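Transcription initiation factor IIB (Methanocaldococcus jannaschii, PDB 5O9J) contains a mini-intein of the HINT fold, which probably excises itself from the transcription factor precursor by protein splicing. Local coordinates at residues A[22-25]-A[26-30]. Sequence-based numbering, arbitrary orientation.
Sequences VKIG and ELIDK
Leu27 N donates to Lys23 O (3.2 Å), the first of three i to i+4 backbone bonds that start the helix. Ile28 N to Ile24 O (3.1 Å) and Asp29 N to Gly25 O (2.9 Å) follow. Lys23, the last residue of strand 18-23, is thus also the N-cap, serving through its carbonyl while its side chain leads away. Gly25, buried and without a side chain, hydrogen-bonds through its backbone to Tyr7.

Apolar contacts line the inner face. With chi1 at -178°, Ile24 carries CG1 away from its own nitrogen and alongside Ile28, whose CD1 it meets at 3.8 Å. Both branched side chains are buried, Ile24 against Ile11 and Ile28 against Tyr162 and Leu164. From the strand, Val22 sends CG2 to Leu27 CB at 4.0 Å; both also rest on Ile13.

Lys23 and Glu26 suit the outer face. Extended Glu26 brings OE2 within 4.0 Å of Lys23 CD, but 5.3 Å from NZ, so any attraction is probably weak. Three residues after the N-cap, its negative charge probably favours the helix dipole. The Asp29 carboxylate lies by another acceptor, OD2 3.5 Å from Gly25 O, and its OD1 is salt-bridged to Arg73.

This is the first turn of an alpha-helix following directly on a beta strand: strand 18-23, outermost in its antiparallel sheet in this chain, runs into helix 24-33 of the mainly beta HINT-fold domain.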
ATOM      1  N   VAL A  22      -0.003 -10.995  -8.570  1.00 35.46           N
ATOM      2  CA  VAL A  22       1.173 -11.513  -7.877  1.00 33.57           C
ATOM      3  C   VAL A  22       1.470 -10.816  -6.545  1.00 35.32           C
ATOM      4  O   VAL A  22       1.079  -9.673  -6.332  1.00 34.39           O
ATOM      5  CB  VAL A  22       2.445 -11.392  -8.772  1.00 32.90           C
ATOM      6  CG1 VAL A  22       2.242 -12.082 -10.120  1.00 32.74           C
ATOM      7  CG2 VAL A  22       2.819  -9.931  -8.980  1.00 27.29           C
ATOM      8  N   LYS A  23       2.179 -11.506  -5.656  1.00 32.07           N
ATOM      9  CA  LYS A  23       2.709 -10.871  -4.458  1.00 33.83           C
ATOM     10  C   LYS A  23       3.698  -9.772  -4.843  1.00 34.35           C
ATOM     11  O   LYS A  23       4.630 -10.015  -5.605  1.00 33.26           O
ATOM     12  CB  LYS A  23       3.382 -11.901  -3.551  1.00 39.54           C
ATOM     13  CG  LYS A  23       2.494 -13.092  -3.224  1.00 39.55           C
ATOM     14  CD  LYS A  23       3.122 -14.005  -2.182  1.00 42.21           C
ATOM     15  CE  LYS A  23       2.221 -15.199  -1.914  1.00 51.46           C
ATOM     16  NZ  LYS A  23       2.735 -16.088  -0.838  1.00 53.36           N
ATOM     17  N   ILE A  24       3.486  -8.570  -4.317  1.00 30.45           N
ATOM     18  CA  ILE A  24       4.314  -7.428  -4.669  1.00 33.25           C
ATOM     19  C   ILE A  24       5.802  -7.702  -4.390  1.00 32.22           C
ATOM     20  O   ILE A  24       6.651  -7.356  -5.196  1.00 29.19           O
ATOM     21  CB  ILE A  24       3.855  -6.155  -3.921  1.00 31.32           C
ATOM     22  CG1 ILE A  24       4.698  -4.953  -4.325  1.00 26.53           C
ATOM     23  CG2 ILE A  24       3.890  -6.345  -2.404  1.00 34.39           C
ATOM     24  CD1 ILE A  24       4.258  -3.673  -3.640  1.00 29.34           C
ATOM     25  N   GLY A  25       6.102  -8.353  -3.272  1.00 34.22           N
ATOM     26  CA  GLY A  25       7.483  -8.662  -2.917  1.00 35.61           C
ATOM     27  C   GLY A  25       8.139  -9.629  -3.885  1.00 36.31           C
ATOM     28  O   GLY A  25       9.321  -9.491  -4.216  1.00 35.36           O
ATOM     29  N   GLU A  26       7.371 -10.615  -4.333  1.00 31.28           N
ATOM     30  CA  GLU A  26       7.852 -11.604  -5.289  1.00 35.57           C
ATOM     31  C   GLU A  26       8.256 -10.964  -6.618  1.00 39.42           C
ATOM     32  O   GLU A  26       9.345 -11.215  -7.134  1.00 37.74           O
ATOM     33  CB  GLU A  26       6.775 -12.663  -5.521  1.00 40.05           C
ATOM     34  CG  GLU A  26       7.199 -13.847  -6.377  1.00 42.35           C
ATOM     35  CD  GLU A  26       6.304 -15.058  -6.147  1.00 53.74           C
ATOM     36  OE1 GLU A  26       6.450 -16.065  -6.873  1.00 56.74           O
ATOM     37  OE2 GLU A  26       5.456 -15.002  -5.227  1.00 49.41           O
ATOM     38  N   LEU A  27       7.372 -10.137  -7.168  1.00 31.56           N
ATOM     39  CA  LEU A  27       7.676  -9.377  -8.379  1.00 29.42           C
ATOM     40  C   LEU A  27       8.949  -8.538  -8.237  1.00 35.21           C
ATOM     41  O   LEU A  27       9.842  -8.589  -9.083  1.00 35.79           O
ATOM     42  CB  LEU A  27       6.521  -8.455  -8.728  1.00 31.17           C
ATOM     43  CG  LEU A  27       6.781  -7.472  -9.870  1.00 29.26           C
ATOM     44  CD1 LEU A  27       6.810  -8.177 -11.223  1.00 31.72           C
ATOM     45  CD2 LEU A  27       5.749  -6.357  -9.851  1.00 32.87           C
ATOM     46  N   ILE A  28       9.007  -7.745  -7.175  1.00 31.04           N
ATOM     47  CA  ILE A  28      10.082  -6.778  -7.003  1.00 36.39           C
ATOM     48  C   ILE A  28      11.426  -7.464  -6.745  1.00 35.44           C
ATOM     49  O   ILE A  28      12.470  -7.008  -7.230  1.00 34.14           O
ATOM     50  CB  ILE A  28       9.744  -5.791  -5.861  1.00 37.76           C
ATOM     51  CG1 ILE A  28       8.645  -4.824  -6.329  1.00 33.26           C
ATOM     52  CG2 ILE A  28      10.977  -5.019  -5.414  1.00 34.12           C
ATOM     53  CD1 ILE A  28       8.206  -3.817  -5.277  1.00 30.68           C
ATOM     54  N   ASP A  29      11.401  -8.558  -5.993  1.00 32.20           N
ATOM     55  CA  ASP A  29      12.604  -9.359  -5.805  1.00 39.77           C
ATOM     56  C   ASP A  29      13.124  -9.858  -7.146  1.00 42.19           C
ATOM     57  O   ASP A  29      14.318  -9.771  -7.419  1.00 40.81           O
ATOM     58  CB  ASP A  29      12.344 -10.543  -4.876  1.00 36.45           C
ATOM     59  CG  ASP A  29      12.423 -10.162  -3.412  1.00 36.84           C
ATOM     60  OD1 ASP A  29      12.895  -9.048  -3.100  1.00 34.47           O
ATOM     61  OD2 ASP A  29      12.023 -10.983  -2.563  1.00 40.04           O
ATOM     62  N   LYS A  30      12.225 -10.365  -7.982  1.00 34.19           N
ATOM     63  CA  LYS A  30      12.611 -10.916  -9.280  1.00 36.51           C
ATOM     64  C   LYS A  30      13.191  -9.839 -10.194  1.00 39.43           C
ATOM     65  O   LYS A  30      14.174 -10.072 -10.894  1.00 41.12           O
ATOM     66  CB  LYS A  30      11.410 -11.589  -9.954  1.00 39.90           C
ATOM     67  CG  LYS A  30      11.633 -11.946 -11.413  1.00 43.22           C
ATOM     68  CD  LYS A  30      10.359 -11.779 -12.229  1.00 57.75           C
ATOM     69  CE  LYS A  30      10.573 -12.220 -13.668  1.00 58.26           C
ATOM     70  NZ  LYS A  30       9.684 -11.474 -14.594  1.00 63.91           N
TER